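Local coordinates for putative sensory box/GGDEF family protein (Vibrio parahaemolyticus RIMD 2210633, PDB 2P7J) that probably serves as the extracytoplasmic Cache-type sensor domain of a membrane-bound diguanylate cyclase, which is thought to make cyclic di-GMP from two GTP, at residues B[129-134]-B[256-261]; B[133-138]-B[150-155]. One frame throughout, in Å; residues are numbered along the deposited sequence.

Contact 1: B[129-134]-B[256-261]; sequences QISAWG and VSNEPL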
# COMPACT_ATOMS: atom_id res chain seq x y z
N GLN B 129 -8.87 30.71 4.20
CA GLN B 129 -9.97 29.86 4.64
C GLN B 129 -9.56 28.38 4.56
O GLN B 129 -9.07 27.91 3.51
CB GLN B 129 -11.25 30.09 3.82
CG GLN B 129 -12.36 29.07 4.16
CD GLN B 129 -13.62 29.20 3.31
OE1 GLN B 129 -13.69 30.01 2.40
NE2 GLN B 129 -14.63 28.36 3.61
N ILE B 130 -9.74 27.65 5.67
CA ILE B 130 -9.46 26.22 5.72
C ILE B 130 -10.75 25.40 5.52
O ILE B 130 -11.72 25.52 6.27
CB ILE B 130 -8.81 25.83 7.07
CG1 ILE B 130 -7.49 26.60 7.29
CG2 ILE B 130 -8.59 24.31 7.13
CD1 ILE B 130 -6.93 26.52 8.76
N SER B 131 -10.77 24.58 4.48
CA SER B 131 -11.91 23.69 4.24
C SER B 131 -11.40 22.34 3.72
O SER B 131 -10.20 22.02 3.81
CB SER B 131 -12.89 24.36 3.27
OG SER B 131 -14.05 23.58 3.04
N ALA B 132 -12.31 21.53 3.19
CA ALA B 132 -11.96 20.25 2.62
C ALA B 132 -12.99 19.80 1.62
O ALA B 132 -14.18 20.06 1.72
CB ALA B 132 -11.77 19.17 3.71
N TRP B 133 -12.47 19.13 0.61
CA TRP B 133 -13.25 18.40 -0.36
C TRP B 133 -13.59 17.01 0.24
O TRP B 133 -12.72 16.39 0.90
CB TRP B 133 -12.36 18.25 -1.61
CG TRP B 133 -13.05 17.67 -2.77
CD1 TRP B 133 -12.70 16.54 -3.46
CD2 TRP B 133 -14.23 18.18 -3.39
NE1 TRP B 133 -13.59 16.33 -4.49
CE2 TRP B 133 -14.54 17.32 -4.47
CE3 TRP B 133 -15.05 19.29 -3.16
CZ2 TRP B 133 -15.65 17.52 -5.29
CZ3 TRP B 133 -16.14 19.49 -3.97
CH2 TRP B 133 -16.43 18.62 -5.02
N GLY B 134 -14.80 16.52 0.02
CA GLY B 134 -15.15 15.11 0.32
C GLY B 134 -14.04 14.07 0.16
O GLY B 134 -13.03 14.31 -0.50
N VAL B 256 -14.68 17.92 8.75
CA VAL B 256 -14.02 18.97 7.96
C VAL B 256 -14.80 19.38 6.71
O VAL B 256 -15.19 20.53 6.61
CB VAL B 256 -12.51 18.71 7.59
CG1 VAL B 256 -11.85 20.01 7.11
CG2 VAL B 256 -11.71 18.07 8.79
N SER B 257 -15.03 18.45 5.77
CA SER B 257 -15.85 18.76 4.61
C SER B 257 -17.30 18.95 5.04
O SER B 257 -17.70 18.50 6.11
CB SER B 257 -15.76 17.67 3.53
OG SER B 257 -16.35 16.47 3.98
N ASN B 258 -18.08 19.60 4.18
CA ASN B 258 -19.49 19.90 4.50
C ASN B 258 -20.46 18.72 4.28
O ASN B 258 -21.59 18.76 4.71
CB ASN B 258 -19.94 21.18 3.78
CG ASN B 258 -19.13 22.41 4.21
OD1 ASN B 258 -18.45 23.05 3.39
ND2 ASN B 258 -19.17 22.73 5.51
N GLU B 259 -19.99 17.68 3.62
CA GLU B 259 -20.73 16.43 3.45
C GLU B 259 -20.89 15.69 4.80
O GLU B 259 -19.91 15.49 5.53
CB GLU B 259 -19.95 15.52 2.47
CG GLU B 259 -19.56 16.17 1.09
CD GLU B 259 -20.76 16.37 0.14
OE1 GLU B 259 -20.52 16.86 -1.00
OE2 GLU B 259 -21.93 16.05 0.50
N PRO B 260 -22.12 15.23 5.12
CA PRO B 260 -22.26 14.32 6.26
C PRO B 260 -21.46 13.02 6.02
O PRO B 260 -21.31 12.55 4.87
CB PRO B 260 -23.76 14.01 6.29
CG PRO B 260 -24.26 14.35 4.88
CD PRO B 260 -23.40 15.48 4.43
N LEU B 261 -20.90 12.50 7.10
CA LEU B 261 -20.17 11.24 7.06
C LEU B 261 -20.91 10.34 8.04
O LEU B 261 -21.15 10.74 9.20
CB LEU B 261 -18.70 11.47 7.47
CG LEU B 261 -17.68 10.33 7.51
CD1 LEU B 261 -17.41 9.76 6.15
CD2 LEU B 261 -16.36 10.82 8.18
O HOH W 1 -16.73 20.58 1.42
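Ala132 and Val256 meet methyl against methyl: CB of Ala132 lies 3.5 Å from CG1 of Val256, the closest apolar approach between segments 129-134 and 256-261. Val256 sets its two branches to different tasks. CG1, anti to the backbone N (chi1 -165°), is the branch that reaches the alanine, and it also brushes the carbonyl carbon of Ser131, whereas CG2 touches Leu152 of strand 150-160. Next along the chain, Ser257 turns its CB onto the backbone of the strand, 3.4 Å from Ala132 O and 3.8 Å from Gly134 N. Its hydroxyl makes no bond across the contact; OG merely lies 4.1 Å from Gly134 CA. Ser257 CA also lies 3.6 Å from Ala132 O, a bent CA-H...O contact with 129° at the hydrogen.

No direct hydrogen bond joins the two segments. A water bridges them instead, donating to Ala132 O at 2.6 Å and accepting from Asn258 N at 3.2 Å, and this link satisfies the carbonyl on which Ser257 packs. Ser131 looks elsewhere for its polar partner, its OG being hydrogen-bonded to Tyr121 OH. Trp133, whose CB points away from segment 256-261, brings its indole against the ring of Tyr121 on helix 117-123.

Methyl packing and one bridging water thus set the connection between strands 246-254 and 260-268 of one antiparallel sheet against the start of strand 131-140 in the other, an interface between the two sheets consistent with the double-Cache sensor fold.

Contact 2: B[133-138]-B[150-155]; sequences WGIELE and PSLRIL. With SO4 (sulfate ion), chain E.
Arg153 spans from strand 150-155 to the backbone of Glu136, giving Glu136 O a 3.1 Å hydrogen bond from NH1. The same oxygen accepts from Ser151 N at 3.0 Å, and the two donors reach it from opposite faces of its carbonyl plane. Ser151 O answers with a bond from Glu136 N, also 3.0 Å long, completing a hydrogen-bonded antiparallel pair. This is the tight part of the contact, and apolar groups pack beside the pair: CG2 of Ile135 rests 3.8 Å from Pro150 CB, and CD2 of Leu137 packs on the same proline ring. Helix 174-181 adds Ile174 to the layer formed by Ile135, Pro150 and Leu152.

The two segments are neighbouring strands of the long antiparallel sheet of the sensor domain, joined through a connection that contains the short strand 143-144. Toward Trp133 the pairing slackens. The bond from Trp133 N to Arg153 O is weak, and a water enters between the strands, accepting from Arg153 N and NH1. Here Leu152 CD1 lies 3.3 Å from Trp133 O, and Leu155 CD1 touches Trp133 CB.

Beyond the strands, the extended Arg153 chain holds its guanidinium edge-on to a sulfate, probably from the crystallisation liquor. Arg153 NE gives sulfate O3 a nearly straight 2.7 Å bond (165° at hydrogen), and Arg153 NH2 reaches sulfate O2 at 3.0 Å. Lys113, Arg116, Tyr118, Arg83 and the backbone N of Arg139 complete this anion site. Glu138 crosses Arg153 obliquely, its CG 3.5 Å from Arg153 NH2; the carboxylate, its plane turned 66° from the guanidinium, makes no salt bridge with it.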
# COMPACT_ATOMS: atom_id res chain seq x y z
N TRP B 133 -12.47 19.13 0.61
CA TRP B 133 -13.25 18.40 -0.36
C TRP B 133 -13.59 17.01 0.24
O TRP B 133 -12.72 16.39 0.90
CB TRP B 133 -12.36 18.25 -1.61
CG TRP B 133 -13.05 17.67 -2.77
CD1 TRP B 133 -12.70 16.54 -3.46
CD2 TRP B 133 -14.23 18.18 -3.39
NE1 TRP B 133 -13.59 16.33 -4.49
CE2 TRP B 133 -14.54 17.32 -4.47
CE3 TRP B 133 -15.05 19.29 -3.16
CZ2 TRP B 133 -15.65 17.52 -5.29
CZ3 TRP B 133 -16.14 19.49 -3.97
CH2 TRP B 133 -16.43 18.62 -5.02
N GLY B 134 -14.80 16.52 0.02
CA GLY B 134 -15.15 15.11 0.32
C GLY B 134 -14.04 14.07 0.16
O GLY B 134 -13.03 14.31 -0.50
N ILE B 135 -14.19 12.91 0.79
CA ILE B 135 -13.15 11.91 0.74
C ILE B 135 -13.12 11.33 -0.67
O ILE B 135 -14.15 11.09 -1.28
CB ILE B 135 -13.38 10.82 1.81
CG1 ILE B 135 -13.15 11.41 3.21
CG2 ILE B 135 -12.48 9.56 1.55
CD1 ILE B 135 -13.82 10.68 4.35
N GLU B 136 -11.93 11.14 -1.21
CA GLU B 136 -11.82 10.71 -2.59
C GLU B 136 -10.51 9.96 -2.76
O GLU B 136 -9.48 10.31 -2.16
CB GLU B 136 -11.88 11.96 -3.48
CG GLU B 136 -11.85 11.73 -4.95
CD GLU B 136 -11.75 13.04 -5.75
OE1 GLU B 136 -12.07 14.12 -5.19
OE2 GLU B 136 -11.33 12.98 -6.94
N LEU B 137 -10.53 8.95 -3.62
CA LEU B 137 -9.31 8.18 -3.92
C LEU B 137 -8.18 9.00 -4.58
O LEU B 137 -8.43 9.85 -5.45
CB LEU B 137 -9.65 6.94 -4.76
CG LEU B 137 -10.61 5.94 -4.11
CD1 LEU B 137 -11.02 4.84 -5.12
CD2 LEU B 137 -10.02 5.34 -2.79
N GLU B 138 -6.95 8.76 -4.14
CA GLU B 138 -5.81 9.44 -4.74
C GLU B 138 -5.54 8.94 -6.17
O GLU B 138 -5.81 7.79 -6.51
CB GLU B 138 -4.57 9.27 -3.89
CG GLU B 138 -4.52 10.19 -2.72
CD GLU B 138 -3.33 9.93 -1.86
OE1 GLU B 138 -2.57 8.98 -2.18
OE2 GLU B 138 -3.14 10.68 -0.87
N PRO B 150 -8.05 6.24 -0.03
CA PRO B 150 -9.04 7.30 0.19
C PRO B 150 -8.41 8.42 1.02
O PRO B 150 -7.73 8.16 2.03
CB PRO B 150 -10.16 6.60 0.96
CG PRO B 150 -9.48 5.39 1.64
CD PRO B 150 -8.35 4.99 0.72
N SER B 151 -8.60 9.66 0.58
CA SER B 151 -7.99 10.77 1.27
C SER B 151 -8.96 11.97 1.46
O SER B 151 -9.81 12.24 0.60
CB SER B 151 -6.69 11.11 0.54
OG SER B 151 -6.11 12.30 1.00
N LEU B 152 -8.85 12.64 2.61
CA LEU B 152 -9.60 13.90 2.88
C LEU B 152 -8.58 15.02 2.67
O LEU B 152 -7.58 15.15 3.44
CB LEU B 152 -10.12 13.95 4.32
CG LEU B 152 -10.85 15.23 4.74
CD1 LEU B 152 -12.16 15.44 3.98
CD2 LEU B 152 -11.09 15.27 6.24
N ARG B 153 -8.78 15.81 1.62
CA ARG B 153 -7.79 16.83 1.28
C ARG B 153 -8.17 18.12 1.98
O ARG B 153 -9.23 18.67 1.73
CB ARG B 153 -7.71 17.01 -0.23
CG ARG B 153 -7.09 15.83 -0.92
CD ARG B 153 -7.44 15.82 -2.37
NE ARG B 153 -7.00 14.56 -2.97
CZ ARG B 153 -7.70 13.42 -2.95
NH1 ARG B 153 -8.88 13.36 -2.35
NH2 ARG B 153 -7.21 12.33 -3.51
N ILE B 154 -7.30 18.56 2.88
CA ILE B 154 -7.43 19.84 3.57
C ILE B 154 -6.86 20.86 2.63
O ILE B 154 -5.80 20.64 2.04
CB ILE B 154 -6.66 19.83 4.92
CG1 ILE B 154 -6.98 18.55 5.72
CG2 ILE B 154 -6.95 21.11 5.75
CD1 ILE B 154 -8.54 18.30 6.02
N LEU B 155 -7.62 21.94 2.41
CA LEU B 155 -7.29 22.96 1.40
C LEU B 155 -7.25 24.33 2.07
O LEU B 155 -8.16 24.67 2.81
CB LEU B 155 -8.33 22.95 0.28
CG LEU B 155 -8.65 21.58 -0.36
CD1 LEU B 155 -9.99 21.55 -1.03
CD2 LEU B 155 -7.55 21.11 -1.33
S SO4 E . -4.08 13.43 -5.19
O1 SO4 E . -2.93 12.60 -4.81
O2 SO4 E . -5.17 12.60 -5.73
O3 SO4 E . -4.57 14.16 -3.98
O4 SO4 E . -3.64 14.45 -6.19
O HOH W 2 -10.69 14.94 -0.75

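Overall arrangement
From the N terminus, the chain runs through helix 11-45 and the first strands of the seven-stranded sheet before strand 131-140 opens both contacts. Contact 2 closes first, when the chain returns after a short connection as strand 150-160. Contact 1 closes much later, its own segments 122 residues apart at their nearest ends, after the chain has built most of the second sheet; because the two share Trp133 and Gly134, the shorter loop begins at the end of segment 129-134 and finishes within the longer span. Contact 2 lies within one sheet, whereas contact 1 sets that sheet against the loop between strands 246-254 and 260-268 of the other. Their centres are 9 Å apart, and a probable backbone hydrogen bond from Leu155 N to Ser131 O links them.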